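Local coordinates for D-alanine--D-alanine ligase (Coxiella burnetii, PDB 3TQT), which catalyses the ATP-dependent joining of two D-alanine molecules into D-alanyl-D-alanine, a step in building the bacterial cell wall, at residues I230-L235 against P240-P245; I78-A83 against Q117-L122. All coordinates share one frame; numbering follows the deposited sequence.

Contact 1: residues I230-L235 against P240-P245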
ATOM      1  N   ILE A 230     -19.336  -9.968 -15.479  1.00 21.98           N
ATOM      2  CA  ILE A 230     -20.356  -9.372 -14.631  1.00 22.28           C
ATOM      3  C   ILE A 230     -19.655  -8.483 -13.615  1.00 25.46           C
ATOM      4  O   ILE A 230     -18.563  -8.812 -13.134  1.00 27.49           O
ATOM      5  CB  ILE A 230     -21.162 -10.461 -13.914  1.00 27.31           C
ATOM      6  CG1 ILE A 230     -21.796 -11.413 -14.944  1.00 26.09           C
ATOM      7  CG2 ILE A 230     -22.213  -9.841 -12.986  1.00 26.79           C
ATOM      8  CD1 ILE A 230     -22.697 -10.728 -15.944  1.00 27.73           C
ATOM      9  N   GLU A 231     -20.251  -7.336 -13.319  1.00 21.03           N
ATOM     10  CA  GLU A 231     -19.643  -6.418 -12.373  1.00 19.15           C
ATOM     11  C   GLU A 231     -20.628  -6.106 -11.267  1.00 23.84           C
ATOM     12  O   GLU A 231     -21.837  -6.234 -11.443  1.00 23.42           O
ATOM     13  CB  GLU A 231     -19.216  -5.138 -13.076  1.00 21.68           C
ATOM     14  CG  GLU A 231     -18.307  -5.382 -14.260  1.00 28.16           C
ATOM     15  CD  GLU A 231     -17.835  -4.090 -14.878  1.00 29.47           C
ATOM     16  OE1 GLU A 231     -18.467  -3.049 -14.606  1.00 30.30           O
ATOM     17  OE2 GLU A 231     -16.828  -4.116 -15.611  1.00 30.99           O
ATOM     18  N   CYS A 232     -20.098  -5.715 -10.118  1.00 19.10           N
ATOM     19  CA  CYS A 232     -20.932  -5.388  -8.978  1.00 19.35           C
ATOM     20  C   CYS A 232     -20.269  -4.260  -8.204  1.00 23.35           C
ATOM     21  O   CYS A 232     -19.081  -4.323  -7.887  1.00 22.23           O
ATOM     22  CB  CYS A 232     -21.122  -6.622  -8.095  1.00 20.23           C
ATOM     23  SG  CYS A 232     -22.216  -6.371  -6.688  1.00 27.09           S
ATOM     24  N   ALA A 233     -21.041  -3.218  -7.929  1.00 22.28           N
ATOM     25  CA  ALA A 233     -20.529  -2.062  -7.219  1.00 22.68           C
ATOM     26  C   ALA A 233     -20.759  -2.281  -5.738  1.00 25.67           C
ATOM     27  O   ALA A 233     -21.869  -2.591  -5.318  1.00 23.59           O
ATOM     28  CB  ALA A 233     -21.232  -0.804  -7.679  1.00 22.94           C
ATOM     29  N   VAL A 234     -19.696  -2.135  -4.956  1.00 20.34           N
ATOM     30  CA  VAL A 234     -19.779  -2.264  -3.505  1.00 23.53           C
ATOM     31  C   VAL A 234     -19.555  -0.902  -2.853  1.00 21.07           C
ATOM     32  O   VAL A 234     -18.718  -0.105  -3.293  1.00 20.78           O
ATOM     33  CB  VAL A 234     -18.751  -3.280  -2.979  1.00 20.56           C
ATOM     34  CG1 VAL A 234     -18.818  -3.386  -1.451  1.00 17.36           C
ATOM     35  CG2 VAL A 234     -18.989  -4.643  -3.615  1.00 23.34           C
ATOM     36  N   LEU A 235     -20.330  -0.631  -1.814  1.00 19.11           N
ATOM     37  CA  LEU A 235     -20.242   0.641  -1.106  1.00 20.15           C
ATOM     38  C   LEU A 235     -20.297   0.407   0.386  1.00 19.77           C
ATOM     39  O   LEU A 235     -21.178  -0.294   0.886  1.00 22.44           O
ATOM     40  CB  LEU A 235     -21.405   1.527  -1.508  1.00 20.45           C
ATOM     41  CG  LEU A 235     -21.580   2.839  -0.758  1.00 19.84           C
ATOM     42  CD1 LEU A 235     -20.461   3.801  -1.110  1.00 19.58           C
ATOM     43  CD2 LEU A 235     -22.937   3.418  -1.142  1.00 25.18           C
ATOM     44  N   PRO A 240     -20.495  -3.320   4.126  1.00 27.74           N
ATOM     45  CA  PRO A 240     -20.585  -3.064   2.683  1.00 27.46           C
ATOM     46  C   PRO A 240     -21.909  -3.523   2.095  1.00 28.41           C
ATOM     47  O   PRO A 240     -22.444  -4.552   2.509  1.00 26.08           O
ATOM     48  CB  PRO A 240     -19.444  -3.915   2.098  1.00 30.41           C
ATOM     49  CG  PRO A 240     -18.592  -4.317   3.276  1.00 26.95           C
ATOM     50  CD  PRO A 240     -19.529  -4.384   4.438  1.00 27.11           C
ATOM     51  N   LYS A 241     -22.414  -2.758   1.131  1.00 25.28           N
ATOM     52  CA  LYS A 241     -23.629  -3.094   0.398  1.00 27.94           C
ATOM     53  C   LYS A 241     -23.265  -3.288  -1.061  1.00 26.81           C
ATOM     54  O   LYS A 241     -22.332  -2.669  -1.567  1.00 25.05           O
ATOM     55  CB  LYS A 241     -24.673  -1.979   0.517  1.00 27.99           C
ATOM     56  CG  LYS A 241     -25.236  -1.800   1.922  1.00 35.87           C
ATOM     57  CD  LYS A 241     -26.223  -0.635   1.977  1.00 53.32           C
ATOM     58  CE  LYS A 241     -25.579   0.679   1.523  1.00 58.78           C
ATOM     59  NZ  LYS A 241     -26.450   1.879   1.749  1.00 59.91           N
ATOM     60  N   ALA A 242     -24.002  -4.155  -1.735  1.00 21.99           N
ATOM     61  CA  ALA A 242     -23.687  -4.470  -3.116  1.00 22.89           C
ATOM     62  C   ALA A 242     -24.820  -4.021  -4.029  1.00 31.58           C
ATOM     63  O   ALA A 242     -25.990  -4.157  -3.686  1.00 27.38           O
ATOM     64  CB  ALA A 242     -23.432  -5.962  -3.259  1.00 22.35           C
ATOM     65  N   SER A 243     -24.464  -3.473  -5.186  1.00 28.56           N
ATOM     66  CA  SER A 243     -25.446  -3.049  -6.179  1.00 27.32           C
ATOM     67  C   SER A 243     -26.019  -4.263  -6.883  1.00 24.24           C
ATOM     68  O   SER A 243     -25.550  -5.380  -6.701  1.00 29.43           O
ATOM     69  CB  SER A 243     -24.775  -2.161  -7.232  1.00 21.15           C
ATOM     70  OG  SER A 243     -23.884  -2.940  -8.033  1.00 24.10           O
ATOM     71  N   LEU A 244     -27.042  -4.040  -7.696  1.00 29.41           N
ATOM     72  CA  LEU A 244     -27.435  -5.045  -8.661  1.00 33.09           C
ATOM     73  C   LEU A 244     -26.264  -5.233  -9.614  1.00 28.35           C
ATOM     74  O   LEU A 244     -25.567  -4.270  -9.954  1.00 24.92           O
ATOM     75  CB  LEU A 244     -28.683  -4.607  -9.420  1.00 30.33           C
ATOM     76  CG  LEU A 244     -29.911  -4.514  -8.513  1.00 36.83           C
ATOM     77  CD1 LEU A 244     -31.115  -3.986  -9.264  1.00 39.41           C
ATOM     78  CD2 LEU A 244     -30.209  -5.870  -7.883  1.00 38.15           C
ATOM     79  N   PRO A 245     -26.037  -6.475 -10.044  1.00 30.85           N
ATOM     80  CA  PRO A 245     -24.939  -6.793 -10.959  1.00 31.28           C
ATOM     81  C   PRO A 245     -25.142  -6.100 -12.298  1.00 31.28           C
ATOM     82  O   PRO A 245     -26.281  -5.876 -12.701  1.00 30.13           O
ATOM     83  CB  PRO A 245     -25.075  -8.308 -11.160  1.00 29.82           C
ATOM     84  CG  PRO A 245     -25.937  -8.786 -10.030  1.00 37.59           C
ATOM     85  CD  PRO A 245     -26.863  -7.652  -9.735  1.00 39.08           C
TER

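Contact 2: residues I78-A83 against Q117-L122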
ATOM      1  N   ILE A  78       1.859  21.194  -1.086  1.00 22.41           N
ATOM      2  CA  ILE A  78       1.101  20.781   0.074  1.00 27.40           C
ATOM      3  C   ILE A  78       1.709  21.377   1.333  1.00 25.31           C
ATOM      4  O   ILE A  78       2.869  21.762   1.355  1.00 37.71           O
ATOM      5  CB  ILE A  78       0.990  19.238   0.183  1.00 29.13           C
ATOM      6  CG1 ILE A  78       2.368  18.609   0.305  1.00 32.92           C
ATOM      7  CG2 ILE A  78       0.246  18.668  -1.016  1.00 26.10           C
ATOM      8  CD1 ILE A  78       2.335  17.107   0.326  1.00 40.48           C
ATOM      9  N   ALA A  79       0.910  21.460   2.377  1.00 26.91           N
ATOM     10  CA  ALA A  79       1.381  21.989   3.635  1.00 27.06           C
ATOM     11  C   ALA A  79       1.323  20.883   4.676  1.00 28.20           C
ATOM     12  O   ALA A  79       0.274  20.628   5.256  1.00 31.95           O
ATOM     13  CB  ALA A  79       0.520  23.160   4.048  1.00 31.40           C
ATOM     14  N   PHE A  80       2.444  20.207   4.900  1.00 25.24           N
ATOM     15  CA  PHE A  80       2.474  19.151   5.904  1.00 25.18           C
ATOM     16  C   PHE A  80       2.104  19.682   7.273  1.00 25.65           C
ATOM     17  O   PHE A  80       2.467  20.800   7.634  1.00 31.02           O
ATOM     18  CB  PHE A  80       3.846  18.487   5.961  1.00 27.79           C
ATOM     19  CG  PHE A  80       4.128  17.604   4.789  1.00 26.71           C
ATOM     20  CD1 PHE A  80       3.394  16.452   4.590  1.00 24.86           C
ATOM     21  CD2 PHE A  80       5.108  17.938   3.875  1.00 39.31           C
ATOM     22  CE1 PHE A  80       3.640  15.639   3.505  1.00 36.42           C
ATOM     23  CE2 PHE A  80       5.362  17.126   2.788  1.00 45.63           C
ATOM     24  CZ  PHE A  80       4.627  15.974   2.605  1.00 38.61           C
ATOM     25  N   GLY A  81       1.373  18.881   8.030  1.00 29.38           N
ATOM     26  CA  GLY A  81       1.042  19.240   9.396  1.00 35.55           C
ATOM     27  C   GLY A  81      -0.218  20.076   9.470  1.00 46.49           C
ATOM     28  O   GLY A  81      -0.930  20.035  10.468  1.00 57.16           O
ATOM     29  N   ASP A  82      -0.492  20.838   8.413  1.00 46.84           N
ATOM     30  CA  ASP A  82      -1.695  21.663   8.363  1.00 49.67           C
ATOM     31  C   ASP A  82      -2.900  20.793   8.011  1.00 46.94           C
ATOM     32  O   ASP A  82      -3.222  20.594   6.837  1.00 40.07           O
ATOM     33  CB  ASP A  82      -1.533  22.801   7.353  1.00 44.74           C
ATOM     34  CG  ASP A  82      -2.656  23.826   7.435  1.00 52.56           C
ATOM     35  OD1 ASP A  82      -3.820  23.426   7.655  1.00 47.02           O
ATOM     36  OD2 ASP A  82      -2.374  25.036   7.280  1.00 55.33           O
ATOM     37  N   ALA A  83      -3.560  20.278   9.041  1.00 48.29           N
ATOM     38  CA  ALA A  83      -4.638  19.314   8.856  1.00 51.97           C
ATOM     39  C   ALA A  83      -5.841  19.926   8.147  1.00 42.22           C
ATOM     40  O   ALA A  83      -6.536  19.244   7.401  1.00 40.55           O
ATOM     41  CB  ALA A  83      -5.048  18.720  10.193  1.00 56.18           C
ATOM     42  N   GLN A 117      -3.027   7.815  -1.975  1.00 18.66           N
ATOM     43  CA  GLN A 117      -3.555   7.503  -0.647  1.00 18.30           C
ATOM     44  C   GLN A 117      -2.486   7.720   0.422  1.00 20.84           C
ATOM     45  O   GLN A 117      -2.774   8.214   1.506  1.00 20.81           O
ATOM     46  CB  GLN A 117      -4.031   6.047  -0.599  1.00 20.08           C
ATOM     47  CG  GLN A 117      -5.306   5.782  -1.423  1.00 20.28           C
ATOM     48  CD  GLN A 117      -5.053   5.751  -2.938  1.00 22.04           C
ATOM     49  OE1 GLN A 117      -3.936   5.505  -3.387  1.00 20.70           O
ATOM     50  NE2 GLN A 117      -6.098   5.983  -3.718  1.00 23.34           N
ATOM     51  N   GLY A 118      -1.250   7.336   0.120  1.00 16.96           N
ATOM     52  CA  GLY A 118      -0.155   7.487   1.073  1.00 18.12           C
ATOM     53  C   GLY A 118       0.136   8.939   1.410  1.00 20.81           C
ATOM     54  O   GLY A 118       0.369   9.290   2.576  1.00 22.16           O
ATOM     55  N   LEU A 119       0.116   9.792   0.391  1.00 18.74           N
ATOM     56  CA  LEU A 119       0.305  11.223   0.593  1.00 21.73           C
ATOM     57  C   LEU A 119      -0.823  11.763   1.455  1.00 24.87           C
ATOM     58  O   LEU A 119      -0.603  12.554   2.379  1.00 20.03           O
ATOM     59  CB  LEU A 119       0.344  11.964  -0.746  1.00 25.36           C
ATOM     60  CG  LEU A 119       0.368  13.487  -0.617  1.00 25.29           C
ATOM     61  CD1 LEU A 119       1.415  13.906   0.409  1.00 30.64           C
ATOM     62  CD2 LEU A 119       0.630  14.131  -1.985  1.00 30.15           C
ATOM     63  N   LEU A 120      -2.035  11.308   1.168  1.00 16.13           N
ATOM     64  CA  LEU A 120      -3.202  11.783   1.894  1.00 16.58           C
ATOM     65  C   LEU A 120      -3.166  11.328   3.344  1.00 20.63           C
ATOM     66  O   LEU A 120      -3.601  12.064   4.233  1.00 23.11           O
ATOM     67  CB  LEU A 120      -4.498  11.342   1.205  1.00 19.23           C
ATOM     68  CG  LEU A 120      -4.707  11.919  -0.202  1.00 21.89           C
ATOM     69  CD1 LEU A 120      -5.949  11.330  -0.816  1.00 22.16           C
ATOM     70  CD2 LEU A 120      -4.798  13.447  -0.151  1.00 20.68           C
ATOM     71  N   GLU A 121      -2.645  10.126   3.593  1.00 18.95           N
ATOM     72  CA  GLU A 121      -2.432   9.674   4.965  1.00 20.33           C
ATOM     73  C   GLU A 121      -1.411  10.563   5.664  1.00 24.60           C
ATOM     74  O   GLU A 121      -1.583  10.921   6.825  1.00 22.68           O
ATOM     75  CB  GLU A 121      -1.948   8.226   5.017  1.00 19.29           C
ATOM     76  CG  GLU A 121      -2.960   7.218   4.534  1.00 18.67           C
ATOM     77  CD  GLU A 121      -4.053   6.949   5.537  1.00 31.08           C
ATOM     78  OE1 GLU A 121      -3.959   7.443   6.682  1.00 30.23           O
ATOM     79  OE2 GLU A 121      -5.010   6.237   5.174  1.00 27.42           O
ATOM     80  N   LEU A 122      -0.343  10.917   4.961  1.00 20.23           N
ATOM     81  CA  LEU A 122       0.699  11.748   5.565  1.00 21.12           C
ATOM     82  C   LEU A 122       0.158  13.137   5.897  1.00 27.08           C
ATOM     83  O   LEU A 122       0.641  13.796   6.817  1.00 29.11           O
ATOM     84  CB  LEU A 122       1.888  11.882   4.624  1.00 22.84           C
ATOM     85  CG  LEU A 122       2.725  10.622   4.461  1.00 25.35           C
ATOM     86  CD1 LEU A 122       3.673  10.807   3.292  1.00 29.25           C
ATOM     87  CD2 LEU A 122       3.495  10.370   5.750  1.00 24.90           C
TER
HETATM   88  O   HOH W   1       1.106  16.234   7.664  1.00 33.78           O

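Contact 1: residues I230-L235 against P240-P245
Ser243 meets Ala233 with both its backbone and its side chain. Its OG accepts the N-H of Ala233 (Ala233 N to Ser243 OG 2.9 Å, 156° at the hydrogen). Its own N donates to Ala233 O, nearly in line with that carbonyl (Ser243 N to Ala233 O 2.7 Å). A chi1 of 69° sets OG between the backbone N and the carbonyl carbon of Ser243, and from there the hydroxyl stands in for the main-chain oxygen that a regular antiparallel pair would offer. The same hydroxyl gives its proton to Leu244 O, meeting that carbonyl from above its plane. Two bonds therefore fix the rotation of OG where the second strand departs from regular pairing.

The two segments belong to a beta hairpin, strands 228-236 and 241-249, in the antiparallel sheet of the C-terminal ATP-grasp half. Toward the turn the pairing is regular: Leu235 and Lys241 form a hydrogen-bonded pair (Leu235 N to Lys241 O 2.9 Å; Lys241 N to Leu235 O 2.8 Å), and Val234 with Ala242 a non-hydrogen-bonded one. Beyond Ser243, Pro245 has no N-H to give; its CA-H comes near Glu231 O (Pro245 CA to Glu231 O 3.2 Å), and backbone bonding to Glu231 resumes with Gly246, the pairing having shifted by a residue.

Val234 CG1, anti to its own N, runs beside the ring of Pro240 and points the same way (Val234 CG1 to Pro240 CB 3.6 Å). At the other end Ile230 CG2 lies next to Pro245 CB in the same side-by-side fashion. Between them Cys232 SG rests against the methyl of Ala242. Helix 277-293 touches Val234, Pro240 and Ile230, whereas Ala233 and Leu235 meet Trp333. The carboxylate end of Glu231 turns from the partner segment and meets Asp303, a predicted magnesium ligand.

Contact 2: residues I78-A83 against Q117-L122
A type II beta turn, Ala79 to Asp82, follows strand 74-78 of the N-terminal domain's mixed sheet, and here the end of that strand and its turn pack against the last turns of helix 115-122. Gly81 occupies the third position of the turn with a positive phi of 87°, where a side chain would press on the carbonyl oxygen of Phe80.

Four apolar side chains carry the contact. Ile78 and Leu119 reach for one another tip to tip, Ile78 CD1 coming within 3.3 Å of Leu119 CD1, closer than two methyl groups normally sit. Leu119 extends toward the strand because its CG is anti to the backbone N (chi1 173°). Phe80 crosses Leu119 at about a right angle, and its CE1 lies 4.2 Å from Leu119 CD1, an oblique approach. Leu122 comes to the ring at its edge, Phe80 CE1 to Leu122 CB measuring 4.3 Å. Over one face of the ring sits Ile78 CG1, offset toward the rim, so the isoleucine touches both the phenyl group and the helix.

A water in the plane of the phenyl edge links the backbones: Gly81 N donates to it at 2.7 Å, and it donates in turn to Leu122 O at 2.6 Å.

The second subunit covers the same cluster. Trp50 of that subunit stacks on Phe80, Thr77 of that subunit is hydrogen-bonded to Ile78 O, and the two copies of Ile78 pack on each other across the dimer interface.

With 158 Å² buried in all, the direct contact is small and entirely apolar; polar coupling between turn and helix runs through one water, which occupies the N-H of Gly81 and gives the carbonyl of Leu122 near the helix end a donor.

Contact 1 and contact 2 lie on opposite sides of the chain's centre, with their own centres 31 Å apart and their nearest atoms about 14 Å from each other, so neither touches the other. They follow in series along the chain: 78-83 and 117-122 belong to the N-terminal part of the ligase, 230-235 and 240-245 to the ATP-grasp part. Contact 1 borders the predicted nucleotide and metal site, since the Glu231 side chain is about 3 Å from that of Asp303 and about 6 Å from that of Asn318, between nearest side-chain atoms. Contact 2 lies away from the predicted nucleotide and metal sites and instead faces the second subunit, which does not touch contact 1.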